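PDB 1H12: endo-1,4-beta-xylanase from Pseudoalteromonas haloplanktis, which hydrolyses internal beta-1,4 linkages of xylan as a cold-adapted enzyme of glycoside hydrolase family 8. Local coordinates for residues A[301-306]-A[354-359]; A[344-349]-A[366-371]; A[202-207]-A[230-235]. All coordinates share one frame; numbering follows the deposited sequence.

Interaction 1: residues A[301-306]-A[354-359]; sequences WHKSAV and ASTNAG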
# COMPACT_ATOMS: atom_id res chain seq x y z
N TRP A 301 13.32 8.39 -13.85
CA TRP A 301 12.80 9.00 -12.62
C TRP A 301 12.65 7.96 -11.50
O TRP A 301 12.86 8.30 -10.33
CB TRP A 301 11.51 9.75 -12.84
CG TRP A 301 10.26 8.91 -13.06
CD1 TRP A 301 9.72 8.49 -14.23
CD2 TRP A 301 9.39 8.43 -12.02
NE1 TRP A 301 8.57 7.76 -13.99
CE2 TRP A 301 8.36 7.69 -12.64
CE3 TRP A 301 9.39 8.57 -10.65
CZ2 TRP A 301 7.32 7.09 -11.91
CZ3 TRP A 301 8.37 7.92 -9.93
CH2 TRP A 301 7.38 7.22 -10.56
N HIS A 302 12.28 6.71 -11.82
CA HIS A 302 12.14 5.71 -10.78
C HIS A 302 13.48 5.49 -10.09
O HIS A 302 13.57 5.40 -8.86
CB HIS A 302 11.71 4.34 -11.30
CG HIS A 302 10.39 4.29 -12.01
ND1 HIS A 302 10.25 4.60 -13.34
CD2 HIS A 302 9.17 3.89 -11.56
CE1 HIS A 302 8.99 4.37 -13.66
NE2 HIS A 302 8.30 3.96 -12.60
N LYS A 303 14.51 5.36 -10.90
CA LYS A 303 15.85 5.04 -10.42
C LYS A 303 16.38 6.17 -9.58
O LYS A 303 16.97 5.94 -8.51
CB LYS A 303 16.76 4.75 -11.62
CG LYS A 303 16.34 3.57 -12.44
CD LYS A 303 17.13 3.54 -13.82
CE LYS A 303 16.68 2.64 -14.73
NZ LYS A 303 17.57 2.71 -15.99
N SER A 304 16.25 7.40 -10.04
CA SER A 304 16.72 8.54 -9.28
C SER A 304 15.97 8.65 -7.95
O SER A 304 16.55 8.92 -6.90
CB SER A 304 16.55 9.82 -10.13
OG SER A 304 16.94 10.96 -9.43
N ALA A 305 14.66 8.50 -7.98
CA ALA A 305 13.84 8.62 -6.77
C ALA A 305 14.33 7.64 -5.71
O ALA A 305 14.57 8.04 -4.56
CB ALA A 305 12.37 8.34 -7.09
N VAL A 306 14.46 6.38 -6.10
CA VAL A 306 14.87 5.39 -5.10
C VAL A 306 16.33 5.51 -4.72
O VAL A 306 16.66 5.43 -3.52
CB VAL A 306 14.45 3.96 -5.45
CG1 VAL A 306 12.92 3.94 -5.77
CG2 VAL A 306 15.24 3.34 -6.52
N ALA A 354 13.66 -0.73 -8.32
CA ALA A 354 14.03 0.43 -9.13
C ALA A 354 15.46 0.89 -8.86
O ALA A 354 15.88 1.87 -9.49
CB ALA A 354 13.08 1.61 -8.89
N SER A 355 16.19 0.23 -7.99
CA SER A 355 17.58 0.65 -7.60
C SER A 355 18.59 0.18 -8.66
O SER A 355 18.44 -0.87 -9.27
CB SER A 355 17.97 -0.02 -6.26
OG SER A 355 19.39 0.29 -5.94
N THR A 356 19.65 0.98 -8.79
CA THR A 356 20.78 0.60 -9.66
C THR A 356 22.07 0.43 -8.93
O THR A 356 23.12 0.36 -9.57
CB THR A 356 20.92 1.61 -10.82
OG1 THR A 356 21.20 2.91 -10.31
CG2 THR A 356 19.74 1.71 -11.67
N ASN A 357 22.02 0.35 -7.60
CA ASN A 357 23.18 0.29 -6.75
C ASN A 357 23.23 -1.04 -6.01
O ASN A 357 22.51 -1.27 -5.05
CB ASN A 357 23.18 1.48 -5.80
CG ASN A 357 24.42 1.60 -4.96
OD1 ASN A 357 24.99 0.62 -4.42
ND2 ASN A 357 24.86 2.86 -4.79
N ALA A 358 24.10 -1.95 -6.42
CA ALA A 358 24.18 -3.29 -5.83
C ALA A 358 24.59 -3.24 -4.40
O ALA A 358 24.10 -4.07 -3.60
CB ALA A 358 25.11 -4.18 -6.70
N GLY A 359 25.45 -2.34 -4.00
CA GLY A 359 25.83 -2.19 -2.62
C GLY A 359 24.65 -1.80 -1.71
O GLY A 359 24.48 -2.39 -0.64
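The methyl group of Ala354 points toward helix 300-318 and meets His302 and Val306, while its carbonyl oxygen faces Lys303. Among the apolar contacts, Ala354 CB lies 3.9 Å from His302 CB, at the base of a side chain whose imidazole then leads off to other partners. Val306 adds CG2, 3.6 Å from Ala354 CB, although this valine is modelled in two conformers and the detail is therefore doubtful. Farther along the loop, Thr356 CG2 meets Lys303 CD at 3.8 Å, the two side chains crossing at about a right angle. With Lys303 CG anti to its carbonyl carbon (chi1 -62°), CG comes 3.4 Å from Ala354 O, and the extended chain beyond carries the amine away from the loop.

Polar contact between the segments is slight, and no hydrogen bond joins them. The backbones come nearest at Lys303 and Ala354, where Lys303 CA makes a CH-O contact of 3.3 Å to Ala354 O with 154° at the hydrogen. That carbonyl oxygen is buried and has no conventional partner in the model, so the weak CH-O contact is at most partial compensation.

Other hydrogen bonds fix the shapes on each side. Ser355 OG accepts from Asn357 N at 3.1 Å and 170°, an ST turn, while Asn357 N-caps the next helix through Gln360 N. The His302 ring is held at both nitrogens, by Asp292 at NE2 and the backbone N of Gln299 at ND1. Just beyond the segment, Asn307 of helix 300-318 bonds Thr356 OG1 and adds a polar tie to the same loop.

The geometry is that of an interhelical connection, between helices 342-351 and 358-369, laid against helix 300-318, consistent with the (alpha/alpha)6 barrel of family 8.

Interaction 2: residues A[344-349]-A[366-371]; sequences QKAANA and NEFWSL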
# COMPACT_ATOMS: atom_id res chain seq x y z
N GLN A 344 9.04 -0.45 7.56
CA GLN A 344 9.83 0.52 6.83
C GLN A 344 10.93 -0.18 6.07
O GLN A 344 11.21 0.11 4.89
CB GLN A 344 10.34 1.58 7.79
CG GLN A 344 10.96 2.78 7.14
CD GLN A 344 11.52 3.77 8.11
OE1 GLN A 344 11.47 3.54 9.33
NE2 GLN A 344 12.08 4.87 7.58
N LYS A 345 11.60 -1.14 6.74
CA LYS A 345 12.62 -1.92 6.07
C LYS A 345 12.03 -2.74 4.91
O LYS A 345 12.67 -2.89 3.87
CB LYS A 345 13.30 -2.84 7.08
CG LYS A 345 14.13 -2.11 8.08
CD LYS A 345 14.76 -3.01 9.13
CE LYS A 345 15.78 -2.27 10.00
NZ LYS A 345 16.23 -3.12 11.15
N ALA A 346 10.82 -3.22 5.08
CA ALA A 346 10.11 -3.96 4.02
C ALA A 346 9.81 -3.05 2.81
O ALA A 346 10.07 -3.43 1.67
CB ALA A 346 8.80 -4.52 4.61
N ALA A 347 9.30 -1.87 3.06
CA ALA A 347 9.02 -0.91 2.00
C ALA A 347 10.29 -0.62 1.22
O ALA A 347 10.29 -0.56 0.00
CB ALA A 347 8.43 0.35 2.58
N ASN A 348 11.40 -0.42 1.94
CA ASN A 348 12.65 -0.06 1.32
C ASN A 348 13.23 -1.22 0.51
O ASN A 348 13.93 -1.00 -0.49
CB ASN A 348 13.63 0.46 2.36
CG ASN A 348 13.19 1.78 2.95
OD1 ASN A 348 12.42 2.51 2.28
ND2 ASN A 348 13.70 2.14 4.14
N ALA A 349 12.97 -2.48 0.93
CA ALA A 349 13.41 -3.62 0.15
C ALA A 349 12.67 -3.68 -1.21
O ALA A 349 13.27 -4.01 -2.24
CB ALA A 349 13.23 -4.88 0.91
N ASN A 366 19.28 -7.31 2.73
CA ASN A 366 19.64 -8.17 3.86
C ASN A 366 19.07 -7.70 5.17
O ASN A 366 18.70 -8.52 6.02
CB ASN A 366 21.15 -8.43 3.86
CG ASN A 366 21.49 -9.44 2.74
OD1 ASN A 366 20.98 -10.50 2.78
ND2 ASN A 366 22.18 -9.04 1.74
N GLU A 367 18.93 -6.40 5.36
CA GLU A 367 18.30 -5.88 6.57
C GLU A 367 16.84 -6.32 6.64
O GLU A 367 16.31 -6.47 7.76
CB GLU A 367 18.40 -4.38 6.67
CG GLU A 367 19.82 -3.97 6.97
CD GLU A 367 20.02 -2.51 7.14
OE1 GLU A 367 18.97 -1.83 7.36
OE2 GLU A 367 21.25 -2.06 7.13
N PHE A 368 16.18 -6.46 5.52
CA PHE A 368 14.80 -6.98 5.49
C PHE A 368 14.75 -8.50 5.66
O PHE A 368 13.98 -9.01 6.44
CB PHE A 368 14.13 -6.58 4.18
CG PHE A 368 12.85 -7.30 3.89
CD1 PHE A 368 11.68 -7.06 4.61
CD2 PHE A 368 12.79 -8.24 2.91
CE1 PHE A 368 10.52 -7.71 4.40
CE2 PHE A 368 11.61 -8.93 2.68
CZ PHE A 368 10.48 -8.66 3.41
N TRP A 369 15.58 -9.21 4.92
CA TRP A 369 15.51 -10.65 4.88
C TRP A 369 15.95 -11.30 6.20
O TRP A 369 15.51 -12.42 6.51
CB TRP A 369 16.36 -11.19 3.72
CG TRP A 369 16.06 -12.61 3.30
CD1 TRP A 369 16.79 -13.71 3.57
CD2 TRP A 369 14.91 -13.04 2.60
NE1 TRP A 369 16.17 -14.81 3.03
CE2 TRP A 369 15.01 -14.43 2.45
CE3 TRP A 369 13.78 -12.38 2.09
CZ2 TRP A 369 14.11 -15.16 1.75
CZ3 TRP A 369 12.87 -13.10 1.40
CH2 TRP A 369 13.00 -14.50 1.26
N SER A 370 16.76 -10.60 6.97
CA SER A 370 17.19 -11.12 8.25
C SER A 370 16.19 -10.93 9.35
O SER A 370 16.33 -11.50 10.42
CB SER A 370 18.50 -10.47 8.64
OG SER A 370 18.30 -9.12 8.98
N LEU A 371 15.12 -10.17 9.11
CA LEU A 371 14.14 -9.93 10.16
C LEU A 371 13.31 -11.15 10.47
O LEU A 371 13.01 -11.93 9.59
CB LEU A 371 13.13 -8.88 9.67
CG LEU A 371 13.72 -7.47 9.43
CD1 LEU A 371 12.65 -6.65 8.73
CD2 LEU A 371 14.16 -6.82 10.73
O HOH W 1 17.43 -5.40 10.08
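Lys345 and Phe368 mark the closest backbone approach of segments 344-349 and 366-371, their CA atoms 5.5 Å apart. Lys345 O lies 4.0 Å from Phe368 CB, and no direct hydrogen bond crosses between the segments.

Phe368 carries the apolar half of the contact: chi1 (167°) puts CG anti to the backbone N, and the turn about chi2 (71°) sets the CD1-CE1 flank at Ala346, where CD1 stands 3.5 Å from Ala346 CA and CE1 is 3.6 Å from Ala346 CB. Ala349 CB touches the base of the same side chain, 3.8 Å from Phe368 CB. Tyr386, Ala389 and Met390 of helix 379-392 also pack on the phenylalanine. An alanine here would probably leave a gap beside Ala346 and deprive helix 379-392 of the ring it packs on.

On the more polar side, Lys345 reaches out fully extended beyond CG, and CD passes 4.2 Å from Leu371 CD2. Lys345 NZ donates to a water that in turn donates to Glu367 O, both bonds being 2.8 Å long. The carboxylate of Glu367 forms a salt bridge with Lys317 instead.

The chemistry is therefore divided: the apolar half relies on small alanines admitting an aromatic ring, while the lysine amine joins the neighbouring helix through one water, and the Glu367 carboxylate, its OE1 4.9 Å from Lys345 NZ, may add a modest electrostatic attraction.

Interaction 3: residues A[202-207]-A[230-235]; sequences SYHIPA and TKSRTL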
# COMPACT_ATOMS: atom_id res chain seq x y z
N SER A 202 1.81 8.54 -1.10
CA SER A 202 1.73 7.09 -0.88
C SER A 202 0.52 6.42 -1.52
O SER A 202 0.50 5.21 -1.65
CB SER A 202 1.72 6.76 0.63
OG SER A 202 0.46 6.96 1.21
N TYR A 203 -0.48 7.20 -1.91
CA TYR A 203 -1.65 6.66 -2.55
C TYR A 203 -1.46 6.42 -4.04
O TYR A 203 -2.31 5.83 -4.71
CB TYR A 203 -2.85 7.57 -2.37
CG TYR A 203 -3.34 7.80 -0.96
CD1 TYR A 203 -2.73 7.22 0.17
CD2 TYR A 203 -4.46 8.59 -0.74
CE1 TYR A 203 -3.24 7.44 1.43
CE2 TYR A 203 -4.95 8.83 0.53
CZ TYR A 203 -4.35 8.24 1.62
OH TYR A 203 -4.89 8.44 2.89
N HIS A 204 -0.35 6.92 -4.61
CA HIS A 204 -0.07 6.84 -6.06
C HIS A 204 0.62 5.53 -6.40
O HIS A 204 1.79 5.32 -6.08
CB HIS A 204 0.79 8.02 -6.44
CG HIS A 204 0.03 9.29 -6.50
ND1 HIS A 204 -0.41 9.77 -7.70
CD2 HIS A 204 -0.46 10.09 -5.52
CE1 HIS A 204 -1.13 10.85 -7.44
NE2 HIS A 204 -1.19 11.08 -6.12
N ILE A 205 -0.13 4.66 -7.11
CA ILE A 205 0.41 3.37 -7.55
C ILE A 205 0.13 3.31 -9.03
O ILE A 205 -0.89 2.75 -9.47
CB ILE A 205 -0.16 2.20 -6.77
CG1 ILE A 205 -0.12 2.50 -5.27
CG2 ILE A 205 0.59 0.94 -7.13
CD1 ILE A 205 -0.84 1.58 -4.45
N PRO A 206 1.00 3.88 -9.87
CA PRO A 206 0.61 4.10 -11.27
C PRO A 206 0.24 2.81 -12.01
O PRO A 206 -0.73 2.80 -12.76
CB PRO A 206 1.81 4.83 -11.87
CG PRO A 206 2.38 5.58 -10.69
CD PRO A 206 2.23 4.63 -9.51
N ALA A 207 0.96 1.73 -11.76
CA ALA A 207 0.70 0.48 -12.43
C ALA A 207 -0.69 -0.03 -12.13
O ALA A 207 -1.28 -0.72 -12.98
CB ALA A 207 1.74 -0.56 -12.06
N THR A 230 -0.78 8.12 -16.22
CA THR A 230 0.19 9.08 -16.66
C THR A 230 0.29 10.24 -15.70
O THR A 230 1.39 10.72 -15.37
CB THR A 230 -0.21 9.57 -18.07
OG1 THR A 230 -0.18 8.47 -18.95
CG2 THR A 230 0.76 10.67 -18.58
N LYS A 231 -0.84 10.74 -15.21
CA LYS A 231 -0.84 11.87 -14.30
C LYS A 231 -0.22 11.46 -12.96
O LYS A 231 0.35 12.34 -12.29
CB LYS A 231 -2.26 12.39 -14.10
CG LYS A 231 -2.73 13.27 -15.27
CD LYS A 231 -4.07 13.88 -15.00
CE LYS A 231 -4.53 14.87 -16.01
NZ LYS A 231 -5.98 15.31 -15.77
N SER A 232 -0.34 10.20 -12.58
CA SER A 232 0.23 9.74 -11.32
C SER A 232 1.76 9.69 -11.41
O SER A 232 2.46 10.12 -10.49
CB SER A 232 -0.36 8.40 -10.95
OG SER A 232 0.17 7.95 -9.72
N ARG A 233 2.26 9.17 -12.52
CA ARG A 233 3.70 9.21 -12.73
C ARG A 233 4.20 10.67 -12.75
O ARG A 233 5.27 10.95 -12.22
CB ARG A 233 4.11 8.43 -13.97
CG ARG A 233 3.78 6.95 -13.88
CD ARG A 233 4.44 6.09 -14.92
NE ARG A 233 4.07 4.72 -14.73
CZ ARG A 233 3.00 4.14 -15.25
NH1 ARG A 233 2.26 4.72 -16.19
NH2 ARG A 233 2.67 2.93 -14.84
N THR A 234 3.45 11.57 -13.38
CA THR A 234 3.85 12.96 -13.40
C THR A 234 3.87 13.55 -12.00
O THR A 234 4.80 14.26 -11.63
CB THR A 234 2.96 13.74 -14.35
OG1 THR A 234 3.15 13.24 -15.66
CG2 THR A 234 3.31 15.27 -14.31
N LEU A 235 2.86 13.25 -11.21
CA LEU A 235 2.81 13.74 -9.83
C LEU A 235 4.03 13.24 -9.05
O LEU A 235 4.68 14.01 -8.34
CB LEU A 235 1.48 13.31 -9.17
CG LEU A 235 1.23 13.67 -7.71
CD1 LEU A 235 1.95 12.81 -6.72
CD2 LEU A 235 1.47 15.11 -7.43
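His204 and Ser232 are brought together by their torsions: chi1 (-75°) places His204 CG anti to its carbonyl carbon, chi2 (-99°) turns the ND1 edge of the ring to the serine, and Ser232 OG stands anti to its own backbone N. The hydroxyl lies at the edge of the imidazole, near its plane, and forms a 2.8 Å hydrogen bond between Ser232 OG and His204 ND1. The angle of 152° shows a moderately bent bond, and either atom could be the donor.

Leu235, one turn farther along helix 219-243, covers a face of the same ring. Its CD1 sits 3.7 Å from the centroid of the His204 imidazole and almost on the ring normal, a CH-pi contact over the centre. Thr199 holds NE2, so hydrogen bonds at both ring nitrogens, with the methyl above, would restrict rotation of this buried imidazole.

Pro206 supplies the second half of the contact. Its CG lies 3.4 Å from Ser232 OG, packing beside the hydroxyl that grips the histidine. Its CB is 3.5 Å from Arg233 CG and also stands over one face of the guanidinium, 3.4 Å above the plane and offset toward the rim. The arginine's charge is met elsewhere: NH2 forms salt bridges with Asp210 and Asp292, which would hold the guanidinium in place with one face against Pro206 CB.

Ile205 occupies the N-cap position of helix 206-215 and Pro206 the first helical residue, a place where proline's missing N-H costs no helix bond. The contact packs the start of this helix on the flank of helix 219-243, the next in the chain, consistent with the (alpha/alpha)6 barrel of family 8.

In the fold
Along the chain interaction 3 closes before interaction 1 opens, whereas interactions 1 and 2 alternate their segments and share helix 358-369, at its start and its other end. The centres of interactions 1 and 2 lie about 16 Å apart, those of interactions 1 and 3 about 17 Å, those of interactions 2 and 3 about 24 Å. Only interactions 1 and 3 touch, Trp301 CZ2 packing 4.0 Å from Arg233 CB; Asp292 also binds both His302 and Arg233. Interactions 2 and 3 join helices that follow one another, while interaction 1 joins helix 300-318 to the link between helices 342-351 and 358-369. In interaction 2 the Leu371 side chain is about 8 Å from the bound xylose.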